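Local coordinates for protein alpha,alpha-trehalose-phosphate synthase (UDP-forming) (Burkholderia multivorans, PDB 5UOF) that belongs to glycosyltransferase family 20 and has the GT-B architecture, in which two Rossmann-like domains face each other, at residues A[80-90]-A[111-122]. Sequence-based numbering, arbitrary orientation.
With EDO (1,2-ethanediol), chain I.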
ATOM      1  N   ARG A  80      27.616   5.986 -15.898  1.00 36.87           N
ATOM      2  CA  ARG A  80      26.515   5.117 -16.298  1.00 35.97           C
ATOM      3  C   ARG A  80      26.211   4.084 -15.224  1.00 32.01           C
ATOM      4  O   ARG A  80      25.041   3.818 -14.928  1.00 28.67           O
ATOM      5  CB  ARG A  80      26.839   4.427 -17.619  1.00 40.88           C
ATOM      6  CG  ARG A  80      25.866   3.320 -18.002  1.00 47.57           C
ATOM      7  CD  ARG A  80      26.129   2.839 -19.424  1.00 58.64           C
ATOM      8  NE  ARG A  80      25.166   1.831 -19.865  1.00 64.29           N
ATOM      9  CZ  ARG A  80      25.458   0.546 -20.057  1.00 65.66           C
ATOM     10  NH1 ARG A  80      26.694   0.103 -19.851  1.00 65.12           N
ATOM     11  NH2 ARG A  80      24.512  -0.295 -20.460  1.00 66.71           N
ATOM     12  N   ASP A  81      27.251   3.484 -14.635  1.00 28.81           N
ATOM     13  CA  ASP A  81      27.034   2.529 -13.552  1.00 28.08           C
ATOM     14  C   ASP A  81      26.435   3.212 -12.326  1.00 24.08           C
ATOM     15  O   ASP A  81      25.510   2.677 -11.700  1.00 24.70           O
ATOM     16  CB  ASP A  81      28.346   1.835 -13.187  1.00 33.18           C
ATOM     17  CG  ASP A  81      28.822   0.871 -14.263  1.00 34.49           C
ATOM     18  OD1 ASP A  81      28.027   0.549 -15.176  1.00 37.94           O
ATOM     19  OD2 ASP A  81      29.987   0.436 -14.193  1.00 42.31           O
ATOM     20  N   TYR A  82      26.948   4.393 -11.969  1.00 25.95           N
ATOM     21  CA  TYR A  82      26.385   5.137 -10.845  1.00 24.45           C
ATOM     22  C   TYR A  82      24.908   5.433 -11.065  1.00 22.55           C
ATOM     23  O   TYR A  82      24.090   5.268 -10.153  1.00 23.33           O
ATOM     24  CB  TYR A  82      27.149   6.446 -10.623  1.00 26.66           C
ATOM     25  CG  TYR A  82      26.555   7.280  -9.507  1.00 30.53           C
ATOM     26  CD1 TYR A  82      26.977   7.111  -8.192  1.00 29.65           C
ATOM     27  CD2 TYR A  82      25.556   8.219  -9.762  1.00 31.53           C
ATOM     28  CE1 TYR A  82      26.431   7.861  -7.164  1.00 33.43           C
ATOM     29  CE2 TYR A  82      24.999   8.968  -8.740  1.00 36.43           C
ATOM     30  CZ  TYR A  82      25.441   8.785  -7.443  1.00 37.04           C
ATOM     31  OH  TYR A  82      24.896   9.527  -6.419  1.00 40.08           O
ATOM     32  N   ASP A  83      24.552   5.900 -12.265  1.00 25.71           N
ATOM     33  CA  ASP A  83      23.157   6.253 -12.520  1.00 23.65           C
ATOM     34  C   ASP A  83      22.253   5.033 -12.431  1.00 22.57           C
ATOM     35  O   ASP A  83      21.171   5.099 -11.836  1.00 25.81           O
ATOM     36  CB  ASP A  83      23.016   6.927 -13.886  1.00 31.72           C
ATOM     37  CG  ASP A  83      23.543   8.358 -13.896  1.00 39.83           C
ATOM     38  OD1 ASP A  83      23.742   8.939 -12.806  1.00 40.96           O
ATOM     39  OD2 ASP A  83      23.748   8.907 -14.999  1.00 41.81           O
ATOM     40  N   GLN A  84      22.675   3.907 -13.011  1.00 26.82           N
ATOM     41  CA  GLN A  84      21.835   2.711 -12.999  1.00 25.55           C
ATOM     42  C   GLN A  84      21.713   2.095 -11.610  1.00 24.30           C
ATOM     43  O   GLN A  84      20.731   1.393 -11.339  1.00 23.22           O
ATOM     44  CB  GLN A  84      22.382   1.681 -13.994  1.00 23.48           C
ATOM     45  CG  GLN A  84      22.319   2.162 -15.440  1.00 25.98           C
ATOM     46  CD  GLN A  84      22.701   1.093 -16.453  1.00 40.24           C
ATOM     47  OE1 GLN A  84      23.487   0.192 -16.156  1.00 42.62           O
ATOM     48  NE2 GLN A  84      22.145   1.194 -17.657  1.00 43.47           N
ATOM     49  N   TYR A  85      22.680   2.348 -10.725  1.00 22.51           N
ATOM     50  CA  TYR A  85      22.670   1.829  -9.366  1.00 22.97           C
ATOM     51  C   TYR A  85      21.904   2.745  -8.415  1.00 20.99           C
ATOM     52  O   TYR A  85      21.096   2.267  -7.619  1.00 21.52           O
ATOM     53  CB  TYR A  85      24.112   1.633  -8.881  1.00 20.44           C
ATOM     54  CG  TYR A  85      24.286   0.887  -7.567  1.00 23.15           C
ATOM     55  CD1 TYR A  85      24.032   1.508  -6.342  1.00 22.99           C
ATOM     56  CD2 TYR A  85      24.755  -0.425  -7.549  1.00 27.91           C
ATOM     57  CE1 TYR A  85      24.222   0.831  -5.133  1.00 21.70           C
ATOM     58  CE2 TYR A  85      24.942  -1.108  -6.353  1.00 25.84           C
ATOM     59  CZ  TYR A  85      24.684  -0.476  -5.149  1.00 28.00           C
ATOM     60  OH  TYR A  85      24.886  -1.158  -3.963  1.00 28.82           O
ATOM     61  N   TYR A  86      22.137   4.061  -8.486  1.00 19.61           N
ATOM     62  CA  TYR A  86      21.583   5.000  -7.513  1.00 21.72           C
ATOM     63  C   TYR A  86      20.468   5.896  -8.043  1.00 25.26           C
ATOM     64  O   TYR A  86      19.724   6.464  -7.232  1.00 28.16           O
ATOM     65  CB  TYR A  86      22.691   5.906  -6.957  1.00 23.98           C
ATOM     66  CG  TYR A  86      23.655   5.174  -6.061  1.00 25.41           C
ATOM     67  CD1 TYR A  86      23.262   4.749  -4.796  1.00 27.65           C
ATOM     68  CD2 TYR A  86      24.954   4.904  -6.478  1.00 23.89           C
ATOM     69  CE1 TYR A  86      24.140   4.074  -3.965  1.00 29.48           C
ATOM     70  CE2 TYR A  86      25.847   4.228  -5.653  1.00 30.22           C
ATOM     71  CZ  TYR A  86      25.430   3.818  -4.397  1.00 31.51           C
ATOM     72  OH  TYR A  86      26.300   3.142  -3.578  1.00 27.69           O
ATOM     73  N   ARG A  87      20.343   6.063  -9.356  1.00 22.75           N
ATOM     74  CA  ARG A  87      19.364   6.980  -9.941  1.00 20.80           C
ATOM     75  C   ARG A  87      18.506   6.253 -10.957  1.00 26.58           C
ATOM     76  O   ARG A  87      18.239   6.741 -12.060  1.00 29.98           O
ATOM     77  CB  ARG A  87      20.050   8.185 -10.572  1.00 26.24           C
ATOM     78  CG  ARG A  87      20.883   8.996  -9.603  1.00 36.05           C
ATOM     79  CD  ARG A  87      21.420  10.262 -10.243  1.00 52.31           C
ATOM     80  NE  ARG A  87      20.351  11.196 -10.583  1.00 65.06           N
ATOM     81  CZ  ARG A  87      19.964  11.477 -11.823  1.00 70.12           C
ATOM     82  NH1 ARG A  87      20.567  10.904 -12.859  1.00 69.53           N
ATOM     83  NH2 ARG A  87      18.976  12.338 -12.028  1.00 74.25           N
ATOM     84  N   GLY A  88      18.087   5.044 -10.593  1.00 19.92           N
ATOM     85  CA  GLY A  88      17.285   4.247 -11.493  1.00 20.70           C
ATOM     86  C   GLY A  88      16.256   3.418 -10.759  1.00 18.06           C
ATOM     87  O   GLY A  88      15.525   3.930  -9.915  1.00 17.06           O
ATOM     88  N   PHE A  89      16.242   2.117 -11.035  1.00 14.73           N
ATOM     89  CA  PHE A  89      15.135   1.265 -10.605  1.00 14.60           C
ATOM     90  C   PHE A  89      15.043   1.152  -9.084  1.00 14.95           C
ATOM     91  O   PHE A  89      13.940   1.174  -8.524  1.00 14.50           O
ATOM     92  CB  PHE A  89      15.293  -0.123 -11.239  1.00 17.82           C
ATOM     93  CG  PHE A  89      14.357  -1.161 -10.680  1.00 12.51           C
ATOM     94  CD1 PHE A  89      13.041  -1.245 -11.131  1.00 12.57           C
ATOM     95  CD2 PHE A  89      14.794  -2.056  -9.717  1.00 13.32           C
ATOM     96  CE1 PHE A  89      12.181  -2.198 -10.613  1.00 16.90           C
ATOM     97  CE2 PHE A  89      13.947  -3.025  -9.201  1.00 13.46           C
ATOM     98  CZ  PHE A  89      12.626  -3.092  -9.641  1.00 13.05           C
ATOM     99  N   SER A  90      16.184   1.032  -8.394  1.00 12.91           N
ATOM    100  CA  SER A  90      16.173   0.840  -6.941  0.55 12.71           C
ATOM    101  C   SER A  90      15.477   1.997  -6.240  1.00 14.34           C
ATOM    102  O   SER A  90      14.663   1.802  -5.332  1.00 14.86           O
ATOM    103  CB  SER A  90      17.599   0.713  -6.398  0.55 13.69           C
ATOM    104  OG  SER A  90      18.269  -0.413  -6.901  0.55 18.37           O
ATOM    105  N   GLU A 111      15.588   0.846 -17.003  1.00 16.78           N
ATOM    106  CA  GLU A 111      16.199   1.024 -15.686  1.00 16.28           C
ATOM    107  C   GLU A 111      16.300  -0.302 -14.946  1.00 15.51           C
ATOM    108  O   GLU A 111      17.311  -0.585 -14.297  1.00 15.99           O
ATOM    109  CB  GLU A 111      15.406   2.038 -14.855  1.00 15.82           C
ATOM    110  CG  GLU A 111      15.532   3.459 -15.362  1.00 17.86           C
ATOM    111  CD  GLU A 111      14.820   4.464 -14.472  1.00 19.14           C
ATOM    112  OE1 GLU A 111      15.071   5.678 -14.624  1.00 23.13           O
ATOM    113  OE2 GLU A 111      14.028   4.037 -13.616  1.00 19.38           O
ATOM    114  N   TYR A 112      15.263  -1.138 -15.043  1.00 14.96           N
ATOM    115  CA  TYR A 112      15.314  -2.440 -14.391  1.00 15.11           C
ATOM    116  C   TYR A 112      16.416  -3.305 -14.987  1.00 15.22           C
ATOM    117  O   TYR A 112      17.166  -3.957 -14.249  1.00 15.55           O
ATOM    118  CB  TYR A 112      13.947  -3.136 -14.487  1.00 16.65           C
ATOM    119  CG  TYR A 112      13.931  -4.491 -13.817  1.00 15.13           C
ATOM    120  CD1 TYR A 112      14.302  -4.628 -12.477  1.00 13.42           C
ATOM    121  CD2 TYR A 112      13.555  -5.631 -14.511  1.00 16.76           C
ATOM    122  CE1 TYR A 112      14.307  -5.867 -11.863  1.00 12.72           C
ATOM    123  CE2 TYR A 112      13.556  -6.883 -13.898  1.00 15.75           C
ATOM    124  CZ  TYR A 112      13.934  -6.987 -12.576  1.00 14.27           C
ATOM    125  OH  TYR A 112      13.924  -8.217 -11.969  1.00 17.62           O
ATOM    126  N   ALA A 113      16.536  -3.319 -16.320  1.00 15.91           N
ATOM    127  CA  ALA A 113      17.647  -4.036 -16.942  1.00 16.72           C
ATOM    128  C   ALA A 113      18.984  -3.507 -16.437  1.00 19.83           C
ATOM    129  O   ALA A 113      19.926  -4.283 -16.222  1.00 19.37           O
ATOM    130  CB  ALA A 113      17.579  -3.925 -18.466  1.00 20.52           C
ATOM    131  N   GLY A 114      19.083  -2.189 -16.240  1.00 17.19           N
ATOM    132  CA  GLY A 114      20.330  -1.612 -15.754  1.00 18.89           C
ATOM    133  C   GLY A 114      20.659  -2.035 -14.335  1.00 17.65           C
ATOM    134  O   GLY A 114      21.826  -2.237 -13.989  1.00 17.67           O
ATOM    135  N   TYR A 115      19.636  -2.138 -13.488  1.00 15.92           N
ATOM    136  CA  TYR A 115      19.782  -2.648 -12.125  1.00 15.23           C
ATOM    137  C   TYR A 115      20.345  -4.061 -12.114  1.00 21.16           C
ATOM    138  O   TYR A 115      21.320  -4.359 -11.403  1.00 19.03           O
ATOM    139  CB  TYR A 115      18.401  -2.598 -11.480  1.00 14.24           C
ATOM    140  CG  TYR A 115      18.200  -3.195 -10.121  1.00 13.49           C
ATOM    141  CD1 TYR A 115      18.792  -2.643  -9.001  1.00 15.51           C
ATOM    142  CD2 TYR A 115      17.315  -4.248  -9.942  1.00 16.33           C
ATOM    143  CE1 TYR A 115      18.552  -3.165  -7.737  1.00 16.24           C
ATOM    144  CE2 TYR A 115      17.058  -4.763  -8.690  1.00 16.96           C
ATOM    145  CZ  TYR A 115      17.682  -4.217  -7.587  1.00 15.36           C
ATOM    146  OH  TYR A 115      17.425  -4.716  -6.327  1.00 13.01           O
ATOM    147  N   LEU A 116      19.756  -4.948 -12.923  1.00 17.88           N
ATOM    148  CA  LEU A 116      20.314  -6.289 -13.060  1.00 16.40           C
ATOM    149  C   LEU A 116      21.746  -6.238 -13.583  1.00 17.86           C
ATOM    150  O   LEU A 116      22.623  -6.958 -13.084  1.00 20.05           O
ATOM    151  CB  LEU A 116      19.440  -7.135 -13.983  1.00 17.90           C
ATOM    152  CG  LEU A 116      17.971  -7.277 -13.563  1.00 22.49           C
ATOM    153  CD1 LEU A 116      17.273  -8.327 -14.428  1.00 24.34           C
ATOM    154  CD2 LEU A 116      17.825  -7.575 -12.072  1.00 19.04           C
ATOM    155  N   ARG A 117      22.004  -5.376 -14.569  1.00 18.49           N
ATOM    156  CA  ARG A 117      23.319  -5.341 -15.204  1.00 18.76           C
ATOM    157  C   ARG A 117      24.406  -4.946 -14.212  1.00 21.20           C
ATOM    158  O   ARG A 117      25.465  -5.582 -14.154  1.00 19.68           O
ATOM    159  CB  ARG A 117      23.321  -4.380 -16.396  1.00 19.56           C
ATOM    160  CG  ARG A 117      24.682  -4.354 -17.119  1.00 21.01           C
ATOM    161  CD  ARG A 117      24.826  -3.164 -18.067  1.00 25.48           C
ATOM    162  NE  ARG A 117      24.898  -1.894 -17.342  1.00 32.99           N
ATOM    163  CZ  ARG A 117      25.991  -1.437 -16.731  1.00 39.07           C
ATOM    164  NH1 ARG A 117      27.122  -2.142 -16.752  1.00 31.09           N
ATOM    165  NH2 ARG A 117      25.956  -0.267 -16.099  1.00 35.17           N
ATOM    166  N   VAL A 118      24.164  -3.901 -13.416  1.00 18.46           N
ATOM    167  CA  VAL A 118      25.217  -3.455 -12.507  0.66 22.68           C
ATOM    168  C   VAL A 118      25.416  -4.454 -11.379  1.00 22.44           C
ATOM    169  O   VAL A 118      26.545  -4.642 -10.908  1.00 20.49           O
ATOM    170  CB  VAL A 118      24.939  -2.042 -11.967  0.66 22.08           C
ATOM    171  CG1 VAL A 118      24.957  -1.045 -13.110  0.66 26.19           C
ATOM    172  CG2 VAL A 118      23.626  -1.986 -11.188  0.66 21.42           C
ATOM    173  N   ASN A 119      24.350  -5.126 -10.938  1.00 19.20           N
ATOM    174  CA  ASN A 119      24.538  -6.190  -9.958  1.00 20.73           C
ATOM    175  C   ASN A 119      25.395  -7.311 -10.538  1.00 20.26           C
ATOM    176  O   ASN A 119      26.344  -7.777  -9.897  1.00 19.96           O
ATOM    177  CB  ASN A 119      23.193  -6.725  -9.482  1.00 20.12           C
ATOM    178  CG  ASN A 119      22.682  -5.992  -8.260  1.00 22.12           C
ATOM    179  OD1 ASN A 119      22.938  -6.403  -7.125  1.00 18.04           O
ATOM    180  ND2 ASN A 119      21.962  -4.895  -8.480  1.00 17.27           N
ATOM    181  N   ALA A 120      25.082  -7.745 -11.763  1.00 19.87           N
ATOM    182  CA  ALA A 120      25.881  -8.781 -12.408  1.00 23.91           C
ATOM    183  C   ALA A 120      27.332  -8.334 -12.566  1.00 25.43           C
ATOM    184  O   ALA A 120      28.260  -9.126 -12.354  1.00 25.59           O
ATOM    185  CB  ALA A 120      25.270  -9.144 -13.766  1.00 25.69           C
ATOM    186  N   MET A 121      27.545  -7.061 -12.913  1.00 20.63           N
ATOM    187  CA  MET A 121      28.899  -6.530 -13.056  1.00 22.80           C
ATOM    188  C   MET A 121      29.667  -6.614 -11.738  1.00 26.58           C
ATOM    189  O   MET A 121      30.805  -7.099 -11.690  1.00 24.97           O
ATOM    190  CB  MET A 121      28.830  -5.084 -13.558  1.00 24.32           C
ATOM    191  CG  MET A 121      30.182  -4.422 -13.840  1.00 25.42           C
ATOM    192  SD  MET A 121      30.918  -3.636 -12.373  1.00 33.92           S
ATOM    193  CE  MET A 121      29.730  -2.322 -12.072  1.00 33.73           C
ATOM    194  N   LEU A 122      29.055  -6.149 -10.653  1.00 22.26           N
ATOM    195  CA  LEU A 122      29.737  -6.149  -9.363  1.00 23.58           C
ATOM    196  C   LEU A 122      29.968  -7.567  -8.859  1.00 20.94           C
ATOM    197  O   LEU A 122      31.004  -7.849  -8.244  1.00 24.29           O
ATOM    198  CB  LEU A 122      28.932  -5.336  -8.356  1.00 20.60           C
ATOM    199  CG  LEU A 122      28.875  -3.834  -8.633  1.00 20.42           C
ATOM    200  CD1 LEU A 122      27.812  -3.184  -7.761  1.00 24.75           C
ATOM    201  CD2 LEU A 122      30.252  -3.207  -8.387  1.00 25.39           C
TER
HETATM  202  C1  EDO I 507      21.517 -10.008 -11.409  1.00 30.42           C
HETATM  203  O1  EDO I 507      21.843  -9.590 -12.732  1.00 38.85           O
HETATM  204  C2  EDO I 507      20.683 -11.275 -11.469  1.00 26.46           C
HETATM  205  O2  EDO I 507      21.496 -12.396 -11.837  1.00 28.45           O
HETATM  206  O   HOH W   1      30.130  -0.906 -16.429  1.00 36.81           O
HETATM  207  O   HOH W   2      18.495   1.450 -12.824  1.00 17.31           O
HETATM  208  O   HOH W   3      14.917   7.372 -12.615  1.00 33.36           O
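Arg117 leaves its helix with CG anti to the backbone N and kinks at chi3 (68°), which presents the edge of its guanidinium to Gln84 OE1 and Asp81 OD1. NE and NH2 grip Gln84 OE1 side-on; the NE bond, 2.8 Å to OE1, lies in the carbonyl plane on a lone pair, whereas NH2 stands above that plane. Arg117 and Asp81 form a salt bridge, the modelled NH2 to OD1 separation being too short to be taken literally. Arg80 lays its guanidinium flat on that of Arg117, centres 3.9 Å apart and planes at 17°; Asp81 probably offsets part of the paired charge. Gln84 CD lies 3.7 Å from Gly114 CA, in space that a side chain at 114 would enter. Farther along, Tyr112 turns an edge to the face of Phe89, CD1 over the ring centre and 3.6 Å from Phe89 CZ, while Tyr115 meets Phe89 obliquely. Water 2 links Gln84 O, Phe89 N and Glu111 O between this polar network and the aromatic cluster of Phe89, Tyr112 and Tyr115. Helix 80-86 crosses helix 111-122 at -114°, in the domain built on the mixed sheet, with Tyr112 packed against helix 179-186, Leu122 against helix 146-152, and Tyr85 hydrogen-bonded to Asn17 just after strand 12-16.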